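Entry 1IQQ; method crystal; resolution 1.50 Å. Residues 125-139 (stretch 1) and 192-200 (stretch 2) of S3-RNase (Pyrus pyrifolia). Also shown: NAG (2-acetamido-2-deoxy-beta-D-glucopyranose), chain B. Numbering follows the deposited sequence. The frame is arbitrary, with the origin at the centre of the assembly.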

ATOM      1  N   LYS A 125       8.802  -4.278 -17.363  1.00  8.91           N
ATOM      2  CA  LYS A 125       8.011  -4.220 -18.605  1.00 10.19           C
ATOM      3  C   LYS A 125       6.493  -4.389 -18.407  1.00  7.61           C
ATOM      4  O   LYS A 125       5.755  -4.774 -19.343  1.00 11.03           O
ATOM      5  CB  LYS A 125       8.502  -5.240 -19.640  1.00 12.95           C
ATOM      6  CG  LYS A 125      10.027  -5.218 -19.869  1.00 10.54           C
ATOM      7  CD  LYS A 125      10.358  -6.550 -20.695  1.00 14.27           C
ATOM      8  CE  LYS A 125      10.210  -7.829 -19.904  1.00 10.86           C
ATOM      9  NZ  LYS A 125      10.805  -8.953 -20.656  1.00  9.38           N
ATOM     10  N   ILE A 126       6.016  -4.066 -17.212  1.00  7.25           N
ATOM     11  CA  ILE A 126       4.566  -4.205 -16.960  1.00  7.12           C
ATOM     12  C   ILE A 126       3.996  -2.812 -16.700  1.00  8.93           C
ATOM     13  O   ILE A 126       4.247  -2.183 -15.666  1.00  8.88           O
ATOM     14  CB  ILE A 126       4.376  -5.140 -15.753  1.00  7.69           C
ATOM     15  CG1 ILE A 126       4.826  -6.568 -16.132  1.00  7.65           C
ATOM     16  CG2 ILE A 126       2.888  -5.233 -15.284  1.00  8.34           C
ATOM     17  CD1 ILE A 126       4.825  -7.549 -14.966  1.00  8.94           C
ATOM     18  N   GLU A 127       3.265  -2.323 -17.716  1.00  8.46           N
ATOM     19  CA  GLU A 127       2.659  -0.982 -17.655  1.00  9.11           C
ATOM     20  C   GLU A 127       1.162  -1.184 -17.468  1.00 10.77           C
ATOM     21  O   GLU A 127       0.654  -2.266 -17.804  1.00  9.19           O
ATOM     22  CB  GLU A 127       2.938  -0.289 -18.976  1.00  8.55           C
ATOM     23  CG  GLU A 127       4.439  -0.167 -19.234  1.00 10.09           C
ATOM     24  CD  GLU A 127       5.077   0.919 -18.351  1.00 12.57           C
ATOM     25  OE1 GLU A 127       4.338   1.817 -17.856  1.00 16.63           O
ATOM     26  OE2 GLU A 127       6.324   0.891 -18.229  1.00 16.79           O
ATOM     27  N   PRO A 128       0.425  -0.135 -17.003  1.00  9.79           N
ATOM     28  CA  PRO A 128      -1.032  -0.209 -16.765  1.00  8.67           C
ATOM     29  C   PRO A 128      -1.800  -0.088 -18.096  1.00  8.75           C
ATOM     30  O   PRO A 128      -2.566   0.833 -18.316  1.00 10.26           O
ATOM     31  CB  PRO A 128      -1.299   0.929 -15.782  1.00  8.99           C
ATOM     32  CG  PRO A 128      -0.221   2.001 -16.173  1.00  8.23           C
ATOM     33  CD  PRO A 128       0.980   1.140 -16.488  1.00  8.10           C
ATOM     34  N   ASP A 129      -1.595  -1.113 -18.921  1.00  9.25           N
ATOM     35  CA  ASP A 129      -2.138  -1.185 -20.259  1.00 10.61           C
ATOM     36  C   ASP A 129      -3.478  -1.944 -20.328  1.00 11.14           C
ATOM     37  O   ASP A 129      -4.100  -2.015 -21.411  1.00 13.31           O
ATOM     38  CB  ASP A 129      -1.110  -1.869 -21.162  1.00 11.74           C
ATOM     39  CG  ASP A 129       0.092  -1.016 -21.495  1.00 12.78           C
ATOM     40  OD1 ASP A 129      -0.022   0.230 -21.546  1.00 21.84           O
ATOM     41  OD2 ASP A 129       1.145  -1.619 -21.750  1.00 17.12           O
ATOM     42  N   GLY A 130      -3.946  -2.468 -19.204  1.00 10.38           N
ATOM     43  CA  GLY A 130      -5.220  -3.186 -19.138  1.00 11.39           C
ATOM     44  C   GLY A 130      -5.149  -4.562 -19.769  1.00 13.45           C
ATOM     45  O   GLY A 130      -6.135  -5.018 -20.348  1.00 16.11           O
ATOM     46  N   LYS A 131      -3.993  -5.211 -19.712  1.00 11.76           N
ATOM     47  CA  LYS A 131      -3.822  -6.540 -20.270  1.00 13.86           C
ATOM     48  C   LYS A 131      -4.079  -7.622 -19.220  1.00 11.82           C
ATOM     49  O   LYS A 131      -3.927  -7.395 -18.038  1.00  9.38           O
ATOM     50  CB  LYS A 131      -2.380  -6.740 -20.715  1.00 13.48           C
ATOM     51  CG  LYS A 131      -1.887  -5.841 -21.862  1.00 16.71           C
ATOM     52  CD  LYS A 131      -0.428  -6.122 -22.131  1.00 22.88           C
ATOM     53  CE  LYS A 131       0.145  -5.279 -23.304  1.00 26.60           C
ATOM     54  NZ  LYS A 131       1.613  -5.669 -23.382  1.00 27.13           N
ATOM     55  N   LYS A 132      -4.442  -8.842 -19.663  1.00 10.70           N
ATOM     56  CA  LYS A 132      -4.638  -9.947 -18.753  1.00 10.01           C
ATOM     57  C   LYS A 132      -3.270 -10.527 -18.541  1.00 10.38           C
ATOM     58  O   LYS A 132      -2.494 -10.738 -19.493  1.00 15.96           O
ATOM     59  CB  LYS A 132      -5.549 -11.010 -19.394  1.00 15.94           C
ATOM     60  CG  LYS A 132      -7.026 -10.577 -19.297  1.00 22.45           C
ATOM     61  CD  LYS A 132      -7.970 -11.617 -19.964  1.00 28.40           C
ATOM     62  CE  LYS A 132      -9.409 -11.115 -20.073  1.00 32.28           C
ATOM     63  NZ  LYS A 132     -10.256 -12.117 -20.822  1.00 30.29           N
ATOM     64  N   ARG A 133      -2.923 -10.761 -17.285  1.00  8.77           N
ATOM     65  CA  ARG A 133      -1.596 -11.230 -16.961  1.00  9.04           C
ATOM     66  C   ARG A 133      -1.574 -12.483 -16.078  1.00  8.62           C
ATOM     67  O   ARG A 133      -2.563 -12.792 -15.379  1.00  8.27           O
ATOM     68  CB  ARG A 133      -0.899 -10.108 -16.227  1.00 10.15           C
ATOM     69  CG  ARG A 133      -0.893  -8.877 -17.113  1.00 16.64           C
ATOM     70  CD  ARG A 133      -0.162  -7.830 -16.402  1.00 15.34           C
ATOM     71  NE  ARG A 133      -0.228  -6.558 -17.126  1.00  9.95           N
ATOM     72  CZ  ARG A 133       0.583  -6.183 -18.081  1.00 10.80           C
ATOM     73  NH1 ARG A 133       1.585  -7.002 -18.476  1.00 11.82           N
ATOM     74  NH2 ARG A 133       0.361  -4.977 -18.605  1.00  9.43           N
ATOM     75  N   ALA A 134      -0.456 -13.224 -16.143  1.00  7.26           N
ATOM     76  CA  ALA A 134      -0.248 -14.315 -15.218  1.00  7.10           C
ATOM     77  C   ALA A 134       0.201 -13.776 -13.853  1.00  8.27           C
ATOM     78  O   ALA A 134       1.081 -12.871 -13.744  1.00  6.98           O
ATOM     79  CB  ALA A 134       0.824 -15.274 -15.743  1.00 12.26           C
ATOM     80  N   LEU A 135      -0.318 -14.338 -12.774  1.00  6.53           N
ATOM     81  CA  LEU A 135       0.065 -13.907 -11.422  1.00  5.76           C
ATOM     82  C   LEU A 135       1.570 -13.976 -11.228  1.00  7.63           C
ATOM     83  O   LEU A 135       2.114 -13.038 -10.629  1.00  8.25           O
ATOM     84  CB  LEU A 135      -0.559 -14.843 -10.407  1.00  7.59           C
ATOM     85  CG  LEU A 135      -0.132 -14.660  -8.975  1.00  5.46           C
ATOM     86  CD1 LEU A 135      -0.541 -13.273  -8.489  1.00  7.53           C
ATOM     87  CD2 LEU A 135      -0.773 -15.752  -8.084  1.00  8.40           C
ATOM     88  N   LEU A 136       2.226 -15.028 -11.717  1.00  6.50           N
ATOM     89  CA  LEU A 136       3.670 -15.185 -11.457  1.00  6.96           C
ATOM     90  C   LEU A 136       4.450 -14.071 -12.086  1.00  9.34           C
ATOM     91  O   LEU A 136       5.481 -13.749 -11.540  1.00  8.78           O
ATOM     92  CB  LEU A 136       4.187 -16.523 -12.005  1.00  9.08           C
ATOM     93  CG  LEU A 136       5.594 -16.907 -11.576  1.00 10.44           C
ATOM     94  CD1 LEU A 136       5.753 -16.828 -10.061  1.00 14.30           C
ATOM     95  CD2 LEU A 136       5.766 -18.392 -12.040  1.00 13.85           C
ATOM     96  N   ASP A 137       3.995 -13.523 -13.222  1.00  6.47           N
ATOM     97  CA  ASP A 137       4.762 -12.438 -13.839  1.00  6.70           C
ATOM     98  C   ASP A 137       4.660 -11.180 -12.969  1.00  8.70           C
ATOM     99  O   ASP A 137       5.655 -10.456 -12.837  1.00  7.76           O
ATOM    100  CB  ASP A 137       4.280 -12.159 -15.262  1.00  7.81           C
ATOM    101  CG  ASP A 137       4.609 -13.292 -16.229  1.00 13.07           C
ATOM    102  OD1 ASP A 137       5.609 -13.992 -16.000  1.00 14.41           O
ATOM    103  OD2 ASP A 137       3.858 -13.461 -17.211  1.00 12.31           O
ATOM    104  N   ILE A 138       3.501 -10.900 -12.366  1.00  7.51           N
ATOM    105  CA  ILE A 138       3.394  -9.747 -11.490  1.00  6.63           C
ATOM    106  C   ILE A 138       4.281  -9.989 -10.250  1.00  8.22           C
ATOM    107  O   ILE A 138       5.010  -9.090  -9.830  1.00  5.85           O
ATOM    108  CB  ILE A 138       1.908  -9.597 -11.059  1.00  6.54           C
ATOM    109  CG1 ILE A 138       1.078  -9.278 -12.301  1.00  8.04           C
ATOM    110  CG2 ILE A 138       1.819  -8.384 -10.058  1.00  8.77           C
ATOM    111  CD1 ILE A 138      -0.428  -9.364 -12.115  1.00  9.04           C
ATOM    112  N   GLU A 139       4.168 -11.162  -9.599  1.00  5.50           N
ATOM    113  CA  GLU A 139       4.987 -11.515  -8.469  1.00  3.61           C
ATOM    114  C   GLU A 139       6.481 -11.466  -8.773  1.00  7.00           C
ATOM    115  O   GLU A 139       7.222 -10.869  -7.949  1.00  7.12           O
ATOM    116  CB  GLU A 139       4.613 -12.900  -7.880  1.00  7.02           C
ATOM    117  CG  GLU A 139       3.121 -12.929  -7.338  1.00  8.24           C
ATOM    118  CD  GLU A 139       2.726 -14.322  -6.869  1.00 11.31           C
ATOM    119  OE1 GLU A 139       3.131 -15.294  -7.532  1.00 11.62           O
ATOM    120  OE2 GLU A 139       2.012 -14.413  -5.835  1.00  9.48           O
ATOM    121  N   TYR A 192      -8.699 -12.667  -3.244  1.00  6.73           N
ATOM    122  CA  TYR A 192      -7.593 -13.496  -3.727  1.00  6.78           C
ATOM    123  C   TYR A 192      -7.264 -13.260  -5.168  1.00  7.55           C
ATOM    124  O   TYR A 192      -8.186 -13.081  -6.042  1.00 10.62           O
ATOM    125  CB  TYR A 192      -7.984 -14.988  -3.521  1.00  7.43           C
ATOM    126  CG  TYR A 192      -7.149 -16.029  -4.274  1.00  6.66           C
ATOM    127  CD1 TYR A 192      -5.954 -16.533  -3.712  1.00  7.33           C
ATOM    128  CD2 TYR A 192      -7.610 -16.555  -5.452  1.00  8.56           C
ATOM    129  CE1 TYR A 192      -5.265 -17.590  -4.378  1.00  7.13           C
ATOM    130  CE2 TYR A 192      -6.940 -17.602  -6.113  1.00  7.58           C
ATOM    131  CZ  TYR A 192      -5.774 -18.083  -5.549  1.00  6.63           C
ATOM    132  OH  TYR A 192      -5.118 -19.071  -6.236  1.00 10.90           O
ATOM    133  N   CYS A 193      -5.977 -13.276  -5.484  1.00  5.87           N
ATOM    134  CA  CYS A 193      -5.568 -13.154  -6.882  1.00  7.16           C
ATOM    135  C   CYS A 193      -5.340 -14.552  -7.477  1.00  7.17           C
ATOM    136  O   CYS A 193      -4.514 -15.279  -7.004  1.00  7.89           O
ATOM    137  CB  CYS A 193      -4.229 -12.385  -7.013  1.00  6.39           C
ATOM    138  SG  CYS A 193      -4.351 -10.608  -6.639  1.00  7.28           S
ATOM    139  N   PRO A 194      -6.057 -14.894  -8.545  1.00  5.54           N
ATOM    140  CA  PRO A 194      -5.894 -16.217  -9.149  1.00  5.80           C
ATOM    141  C   PRO A 194      -4.608 -16.327  -9.936  1.00  6.74           C
ATOM    142  O   PRO A 194      -3.951 -15.326 -10.247  1.00  8.60           O
ATOM    143  CB  PRO A 194      -7.112 -16.315 -10.036  1.00  8.98           C
ATOM    144  CG  PRO A 194      -7.346 -14.764 -10.567  1.00  9.17           C
ATOM    145  CD  PRO A 194      -6.998 -14.005  -9.292  1.00  7.94           C
ATOM    146  N   THR A 195      -4.266 -17.550 -10.365  1.00  7.22           N
ATOM    147  CA  THR A 195      -3.004 -17.728 -11.079  1.00  5.87           C
ATOM    148  C   THR A 195      -2.935 -17.125 -12.469  1.00  6.12           C
ATOM    149  O   THR A 195      -1.827 -16.864 -12.948  1.00  8.25           O
ATOM    150  CB  THR A 195      -2.597 -19.226 -11.104  1.00  8.11           C
ATOM    151  OG1 THR A 195      -3.570 -19.922 -11.861  1.00 10.06           O
ATOM    152  CG2 THR A 195      -2.529 -19.824  -9.708  1.00 10.62           C
ATOM    153  N   ASN A 196      -4.057 -16.868 -13.127  1.00  5.87           N
ATOM    154  CA  ASN A 196      -4.021 -16.344 -14.447  1.00  8.67           C
ATOM    155  C   ASN A 196      -5.166 -15.382 -14.679  1.00  6.48           C
ATOM    156  O   ASN A 196      -6.128 -15.308 -13.879  1.00  8.81           O
ATOM    157  CB  ASN A 196      -4.047 -17.522 -15.449  1.00  6.51           C
ATOM    158  CG  ASN A 196      -3.558 -17.111 -16.811  1.00 11.11           C
ATOM    159  OD1 ASN A 196      -2.772 -16.162 -16.934  1.00 12.40           O
ATOM    160  ND2 ASN A 196      -3.980 -17.822 -17.842  1.00 12.08           N
ATOM    161  N   ASN A 197      -5.004 -14.582 -15.745  1.00  7.43           N
ATOM    162  CA  ASN A 197      -5.999 -13.613 -16.152  1.00  7.42           C
ATOM    163  C   ASN A 197      -6.293 -12.491 -15.211  1.00  9.31           C
ATOM    164  O   ASN A 197      -7.433 -12.125 -15.002  1.00 10.21           O
ATOM    165  CB  ASN A 197      -7.268 -14.356 -16.565  1.00  9.62           C
ATOM    166  CG  ASN A 197      -7.027 -15.174 -17.790  1.00 10.71           C
ATOM    167  OD1 ASN A 197      -6.394 -14.700 -18.758  1.00 14.45           O
ATOM    168  ND2 ASN A 197      -7.487 -16.443 -17.774  1.00 12.86           N
ATOM    169  N   ILE A 198      -5.232 -11.941 -14.619  1.00  8.74           N
ATOM    170  CA  ILE A 198      -5.370 -10.757 -13.776  1.00  6.79           C
ATOM    171  C   ILE A 198      -5.191  -9.524 -14.661  1.00  8.47           C
ATOM    172  O   ILE A 198      -4.176  -9.381 -15.319  1.00  9.19           O
ATOM    173  CB  ILE A 198      -4.256 -10.755 -12.705  1.00  7.21           C
ATOM    174  CG1 ILE A 198      -4.438 -11.961 -11.744  1.00  8.97           C
ATOM    175  CG2 ILE A 198      -4.263  -9.396 -11.939  1.00  8.57           C
ATOM    176  CD1 ILE A 198      -3.268 -12.185 -10.835  1.00 10.14           C
ATOM    177  N   LYS A 199      -6.164  -8.638 -14.676  1.00  7.20           N
ATOM    178  CA  LYS A 199      -6.033  -7.437 -15.486  1.00  6.56           C
ATOM    179  C   LYS A 199      -5.228  -6.322 -14.787  1.00  7.72           C
ATOM    180  O   LYS A 199      -5.457  -6.023 -13.643  1.00  7.95           O
ATOM    181  CB  LYS A 199      -7.440  -6.843 -15.815  1.00  8.79           C
ATOM    182  CG  LYS A 199      -7.384  -5.553 -16.598  1.00 10.78           C
ATOM    183  CD  LYS A 199      -8.820  -5.007 -16.822  1.00 16.64           C
ATOM    184  CE  LYS A 199      -8.726  -3.576 -17.410  1.00 19.38           C
ATOM    185  NZ  LYS A 199     -10.056  -3.127 -17.932  1.00 25.97           N
ATOM    186  N   TYR A 200      -4.263  -5.785 -15.550  1.00  7.36           N
ATOM    187  CA  TYR A 200      -3.533  -4.584 -15.110  1.00  8.06           C
ATOM    188  C   TYR A 200      -3.028  -3.931 -16.405  1.00  7.51           C
ATOM    189  O   TYR A 200      -2.328  -4.578 -17.219  1.00  7.78           O
ATOM    190  CB  TYR A 200      -2.362  -4.939 -14.167  1.00  7.22           C
ATOM    191  CG  TYR A 200      -1.488  -3.741 -13.848  1.00  6.32           C
ATOM    192  CD1 TYR A 200      -1.942  -2.726 -13.005  1.00  7.04           C
ATOM    193  CD2 TYR A 200      -0.235  -3.602 -14.408  1.00  5.92           C
ATOM    194  CE1 TYR A 200      -1.165  -1.618 -12.723  1.00  7.41           C
ATOM    195  CE2 TYR A 200       0.549  -2.486 -14.178  1.00  6.26           C
ATOM    196  CZ  TYR A 200       0.091  -1.486 -13.317  1.00  7.46           C
ATOM    197  OH  TYR A 200       0.917  -0.418 -12.988  1.00  9.10           O
ATOM    198  OXT TYR A 200      -3.321  -2.702 -16.530  1.00  9.82           O
TER
HETATM  199  C1  NAG B   2       5.538   7.543 -14.686  1.00 11.51           C
HETATM  200  C2  NAG B   2       4.545   7.553 -15.825  1.00 13.68           C
HETATM  201  C3  NAG B   2       5.173   7.875 -17.142  1.00 17.20           C
HETATM  202  C4  NAG B   2       5.948   9.181 -17.035  1.00 19.34           C
HETATM  203  C5  NAG B   2       6.910   9.137 -15.856  1.00 14.96           C
HETATM  204  C6  NAG B   2       7.584  10.483 -15.642  1.00 22.03           C
HETATM  205  C7  NAG B   2       2.762   6.048 -15.565  1.00 11.47           C
HETATM  206  C8  NAG B   2       2.398   4.526 -15.651  1.00 16.91           C
HETATM  207  N2  NAG B   2       3.991   6.239 -15.941  1.00 14.65           N
HETATM  208  O3  NAG B   2       4.097   8.034 -18.087  1.00 18.68           O
HETATM  209  O4  NAG B   2       6.681   9.426 -18.251  1.00 21.69           O
HETATM  210  O5  NAG B   2       6.191   8.831 -14.634  1.00 14.51           O
HETATM  211  O6  NAG B   2       8.602  10.358 -14.656  1.00 26.53           O
HETATM  212  O7  NAG B   2       1.932   6.919 -15.303  1.00 16.68           O
HETATM  213  O   HOH W   1       3.350  -0.145 -14.036  1.00  9.72           O
HETATM  214  O   HOH W   2       0.833 -17.473 -12.711  1.00  9.70           O

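A chain terminus can be held by backbone pairing and side-chain packing together, and the C-terminal stretch of S3-RNase illustrates the point. Residues 198-199 run antiparallel to 132-133 as a short two-stranded ladder. Arg-133 and Ile-198 form its hydrogen-bonded pair, with Arg-133 N to Ile-198 O at 2.7 Å and Ile-198 N to Arg-133 O at 2.9 Å; Lys-132 and Lys-199 form the adjacent non-hydrogen-bonded pair. Beyond it, Tyr-200 N donates to Lys-131 O at 3.0 Å, while Gly-130 N reaches the terminal carboxylate at Tyr-200 OXT, 2.8 Å away. At the other end, where the helix begins, Leu-135 N donates to Thr-195 O at 2.9 Å.

The side chains follow the alternation of the strands. Lys-132 and Lys-199 share the exposed face, whereas Arg-133 and Ile-198 occupy the other. There Arg-133 extends its guanidinium so that NE and NH2 both donate to Tyr-200 O, at 2.9 and 3.1 Å, bringing positive charge to the carboxylate. The Tyr-200 ring receives Pro-128 CA over one face, 4.0 Å from its centroid, in a CH-pi contact, and Ile-126 CG2 at its edge, 3.6 Å from Tyr-200 CD2. Nearer the helix, the buried Ile-198 packs against apolar side chains: its CD1 meets Leu-135 CD1 and its CG2 meets Ile-138 CD1, each at 3.8 Å.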